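Local coordinates for 6-phosphogluconolactonase (Leishmania braziliensis, PDB 3CSS), which probably hydrolyses 6-phosphogluconolactone to 6-phosphogluconate, the second step of the oxidative pentose phosphate pathway, at residues A94-R97 / D98-S101; D238-P241 / V242-L246. All coordinates share one frame; numbering follows the deposited sequence.

Interaction 1 of 2, residues A94-R97 / D98-S101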
loop_
_atom_site.group_PDB
_atom_site.type_symbol
_atom_site.label_atom_id
_atom_site.label_comp_id
_atom_site.label_asym_id
_atom_site.label_seq_id
_atom_site.Cartn_x
_atom_site.Cartn_y
_atom_site.Cartn_z
ATOM N N ALA A 94 8.903 -13.604 3.048
ATOM C CA ALA A 94 8.169 -14.100 1.899
ATOM C C ALA A 94 8.954 -13.944 0.602
ATOM O O ALA A 94 8.828 -14.792 -0.284
ATOM C CB ALA A 94 6.787 -13.427 1.784
ATOM N N LEU A 95 9.768 -12.887 0.484
ATOM C CA LEU A 95 10.294 -12.512 -0.830
ATOM C C LEU A 95 11.615 -11.736 -0.847
ATOM O O LEU A 95 12.540 -12.103 -1.582
ATOM C CB LEU A 95 9.214 -11.716 -1.586
ATOM C CG LEU A 95 9.632 -11.006 -2.878
ATOM C CD1 LEU A 95 9.999 -12.030 -3.967
ATOM C CD2 LEU A 95 8.566 -10.058 -3.373
ATOM N N LEU A 96 11.703 -10.652 -0.077
ATOM C CA LEU A 96 12.793 -9.689 -0.247
ATOM C C LEU A 96 14.138 -10.221 0.216
ATOM O O LEU A 96 15.189 -9.682 -0.141
ATOM C CB LEU A 96 12.469 -8.342 0.442
ATOM C CG LEU A 96 11.188 -7.635 0.004
ATOM C CD1 LEU A 96 11.032 -6.311 0.732
ATOM C CD2 LEU A 96 11.200 -7.381 -1.508
ATOM N N ARG A 97 14.122 -11.305 0.989
ATOM C CA ARG A 97 15.372 -11.963 1.376
ATOM C C ARG A 97 16.246 -12.307 0.154
ATOM O O ARG A 97 17.480 -12.318 0.259
ATOM C CB ARG A 97 15.079 -13.209 2.225
ATOM C CG ARG A 97 14.235 -14.272 1.537
ATOM C CD ARG A 97 13.721 -15.301 2.519
ATOM N NE ARG A 97 12.838 -16.286 1.886
ATOM C CZ ARG A 97 13.235 -17.428 1.329
ATOM N NH1 ARG A 97 14.514 -17.753 1.284
ATOM N NH2 ARG A 97 12.336 -18.244 0.785
ATOM N N ASP A 98 15.626 -12.576 -0.996
ATOM C CA ASP A 98 16.363 -12.959 -2.207
ATOM C C ASP A 98 16.278 -11.923 -3.336
ATOM O O ASP A 98 16.635 -12.219 -4.481
ATOM C CB ASP A 98 15.897 -14.338 -2.685
ATOM C CG ASP A 98 16.269 -15.446 -1.709
ATOM O OD1 ASP A 98 17.414 -15.439 -1.184
ATOM O OD2 ASP A 98 15.432 -16.341 -1.463
ATOM N N VAL A 99 15.839 -10.710 -2.993
ATOM C CA VAL A 99 15.821 -9.568 -3.909
ATOM C C VAL A 99 17.036 -8.694 -3.582
ATOM O O VAL A 99 17.352 -8.477 -2.404
ATOM C CB VAL A 99 14.504 -8.730 -3.782
ATOM C CG1 VAL A 99 14.570 -7.470 -4.637
ATOM C CG2 VAL A 99 13.276 -9.568 -4.178
ATOM N N PRO A 100 17.740 -8.201 -4.617
ATOM C CA PRO A 100 18.902 -7.345 -4.362
ATOM C C PRO A 100 18.542 -6.119 -3.531
ATOM O O PRO A 100 17.509 -5.487 -3.778
ATOM C CB PRO A 100 19.377 -6.958 -5.768
ATOM C CG PRO A 100 18.815 -8.005 -6.674
ATOM C CD PRO A 100 17.492 -8.375 -6.059
ATOM N N SER A 101 19.383 -5.803 -2.544
ATOM C CA SER A 101 19.127 -4.687 -1.623
ATOM C C SER A 101 18.972 -3.384 -2.380
ATOM O O SER A 101 18.197 -2.523 -1.970
ATOM C CB SER A 101 20.262 -4.533 -0.603
ATOM O OG SER A 101 20.431 -5.711 0.170
#

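Interaction 2 of 2, residues D238-P241 / V242-L246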
loop_
_atom_site.group_PDB
_atom_site.type_symbol
_atom_site.label_atom_id
_atom_site.label_comp_id
_atom_site.label_asym_id
_atom_site.label_seq_id
_atom_site.Cartn_x
_atom_site.Cartn_y
_atom_site.Cartn_z
ATOM N N ASP A 238 -23.519 6.173 3.472
ATOM C CA ASP A 238 -23.088 5.831 4.828
ATOM C C ASP A 238 -23.427 4.378 5.156
ATOM O O ASP A 238 -24.476 3.855 4.706
ATOM C CB ASP A 238 -23.773 6.715 5.862
ATOM C CG ASP A 238 -23.402 8.192 5.719
ATOM O OD1 ASP A 238 -22.189 8.477 5.596
ATOM O OD2 ASP A 238 -24.348 9.022 5.725
ATOM N N PRO A 239 -22.583 3.727 5.967
ATOM C CA PRO A 239 -21.303 4.200 6.541
ATOM C C PRO A 239 -20.247 4.379 5.452
ATOM O O PRO A 239 -20.109 3.529 4.560
ATOM C CB PRO A 239 -20.879 3.079 7.508
ATOM C CG PRO A 239 -21.695 1.937 7.153
ATOM C CD PRO A 239 -22.910 2.354 6.392
ATOM N N LEU A 240 -19.526 5.490 5.528
ATOM C CA LEU A 240 -18.635 5.927 4.441
ATOM C C LEU A 240 -17.177 5.681 4.844
ATOM O O LEU A 240 -16.681 6.271 5.828
ATOM C CB LEU A 240 -18.904 7.400 4.108
ATOM C CG LEU A 240 -18.213 7.975 2.857
ATOM C CD1 LEU A 240 -19.007 9.143 2.285
ATOM C CD2 LEU A 240 -16.771 8.395 3.155
ATOM N N PRO A 241 -16.483 4.784 4.108
ATOM C CA PRO A 241 -15.106 4.427 4.500
ATOM C C PRO A 241 -14.101 5.477 4.070
ATOM O O PRO A 241 -14.276 6.094 3.018
ATOM C CB PRO A 241 -14.852 3.118 3.728
ATOM C CG PRO A 241 -15.659 3.262 2.491
ATOM C CD PRO A 241 -16.926 4.033 2.910
ATOM N N VAL A 242 -13.047 5.673 4.862
ATOM C CA VAL A 242 -12.023 6.632 4.512
ATOM C C VAL A 242 -11.405 6.272 3.133
ATOM O O VAL A 242 -11.037 7.174 2.350
ATOM C CB VAL A 242 -10.962 6.772 5.640
ATOM C CG1 VAL A 242 -10.107 5.546 5.678
ATOM C CG2 VAL A 242 -10.144 8.061 5.476
ATOM N N SER A 243 -11.424 4.975 2.790
ATOM C CA SER A 243 -10.863 4.525 1.511
ATOM C C SER A 243 -11.668 4.923 0.253
ATOM O O SER A 243 -11.218 4.684 -0.874
ATOM C CB SER A 243 -10.611 3.016 1.553
ATOM O OG SER A 243 -11.810 2.338 1.845
ATOM N N ARG A 244 -12.819 5.589 0.428
ATOM C CA ARG A 244 -13.529 6.193 -0.697
ATOM C C ARG A 244 -12.655 7.186 -1.484
ATOM O O ARG A 244 -12.961 7.475 -2.647
ATOM C CB ARG A 244 -14.837 6.836 -0.244
ATOM C CG ARG A 244 -15.748 7.252 -1.384
ATOM C CD ARG A 244 -17.101 7.785 -0.923
ATOM N NE ARG A 244 -17.860 8.336 -2.061
ATOM C CZ ARG A 244 -18.600 7.638 -2.914
ATOM N NH1 ARG A 244 -18.735 6.332 -2.807
ATOM N NH2 ARG A 244 -19.238 8.266 -3.890
ATOM N N PHE A 245 -11.549 7.687 -0.905
ATOM C CA PHE A 245 -10.634 8.536 -1.694
ATOM C C PHE A 245 -10.102 7.836 -2.954
ATOM O O PHE A 245 -9.646 8.497 -3.907
ATOM C CB PHE A 245 -9.471 9.083 -0.843
ATOM C CG PHE A 245 -8.376 8.090 -0.567
ATOM C CD1 PHE A 245 -7.356 7.873 -1.495
ATOM C CD2 PHE A 245 -8.341 7.379 0.643
ATOM C CE1 PHE A 245 -6.351 6.940 -1.234
ATOM C CE2 PHE A 245 -7.316 6.473 0.915
ATOM C CZ PHE A 245 -6.332 6.252 -0.029
ATOM N N LEU A 246 -10.133 6.505 -2.963
ATOM C CA LEU A 246 -9.713 5.739 -4.159
ATOM C C LEU A 246 -10.504 6.082 -5.435
ATOM O O LEU A 246 -10.005 5.940 -6.554
ATOM C CB LEU A 246 -9.797 4.240 -3.864
ATOM C CG LEU A 246 -8.783 3.701 -2.869
ATOM C CD1 LEU A 246 -9.097 2.231 -2.548
ATOM C CD2 LEU A 246 -7.312 3.887 -3.360
#

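Interaction 1 of 2, residues A94-R97 / D98-S101
Where helix 87-96 gives way to loop, Arg97 and Asp98 occupy the two middle positions of a type I beta turn running from Leu96 to Val99. Their side chains lie alongside each other and point the same way. The turn closes with a hydrogen bond from Val99 N to Leu96 O (3.1 Å), the donor standing above the carbonyl plane, while Asp98 N reaches one residue further back to Leu95 O at 3.2 Å, in a nearly straight N-H...O bond. Arg97 CG sits between the backbone N and the carbonyl carbon (chi1 60°), and from there the chain runs extended to NE, bringing the guanidinium alongside the Asp98 carboxylate. The two planes are inclined by 64°, and Asp98 OD2 lies over one guanidinium face, 3.2 Å from Arg97 NH1. No N-H is aimed at it, so this salt bridge rests on charge alone. Both groups have directed bonds to other partners: Arg97 NE to Lys93 O in the preceding helical turn, Asp98 OD2 to His57 NE2 on helix 50-59. On the buried side Val99 packs beside Leu95 and Leu96 through one methyl, and Phe71 of strand 69-77 touches all three residues. Val99 CG2, anti to its own carbonyl carbon, is the branch that makes the contact. It packs obliquely against both leucines, lying 4.1 Å from Leu95 CD1 and 4.0 Å from Leu96 CD2.

Interaction 2 of 2, residues D238-P241 / V242-L246
Arg244 packs against Leu240 and Pro241, the residues that lead into the 3-10 segment beginning at Val242. Its backbone N makes a hydrogen bond of 3.0 Å to Pro241 O, with an N-H...O angle of 167°; the donor stands above the carbonyl plane, 52° out of it. The side chain starts beside the same acceptor, CB lying 3.4 Å from Pro241 O. CG is anti to the backbone N (chi1 -169°), and the chain then stays extended as far as NE, which sets CD against the branched end of Leu240. That methylene meets the branch point of the leucine, 3.9 Å from Leu240 CG, with both methyls, CD1 and CD2, at nearly the same distance. The two side chains cross at about a right angle, so the contact is concentrated on this one arginine carbon. Beyond it the guanidinium bonds to carbonyls at the end of helix 225-232 and just after it: NH1 to Gly230 O and Ser233 O, NH2 weakly to Glu234 O. The arginine thus touches Leu240 through CD, while its charged end ties the segment to the neighbouring helix terminus. Pro241 meets a second side chain, Ser243; in one of its two conformers, OG lies 3.7 Å from Pro241 CB and bonds to Gly167 O. The proline ring also rests on Trp226 of helix 225-232. Further along, Phe245 N bonds weakly to Val242 O and Leu246 N bonds to Ser243 O at 3.0 Å, repeating the three-residue step from Pro241 O to Arg244 N. Such successive i to i+3 backbone bonds are the signature of a 3-10 helix, here in the connection between helix 225-232 and strand 252-257.

In the fold
Interactions 1 and 2 lie on opposite sides of the chain's centre, with their own centres 34 Å apart and their nearest atoms about 21 Å apart, so they do not touch. Both belong to the same glucosamine-6-phosphate isomerase/6-phosphogluconolactonase fold, built around a mixed eight-stranded sheet; interaction 1 sits at the end of a helix and interaction 2 in a connection. Residues 94-101 leave helix 87-96 and pack against strand 69-77, whereas residues 238-246 lie in the connection from helix 225-232 to strand 252-257, a strand next to the outermost strand 7-10. Interaction 1 comes first along the chain and closes before interaction 2 opens. The first is the more buried of the two.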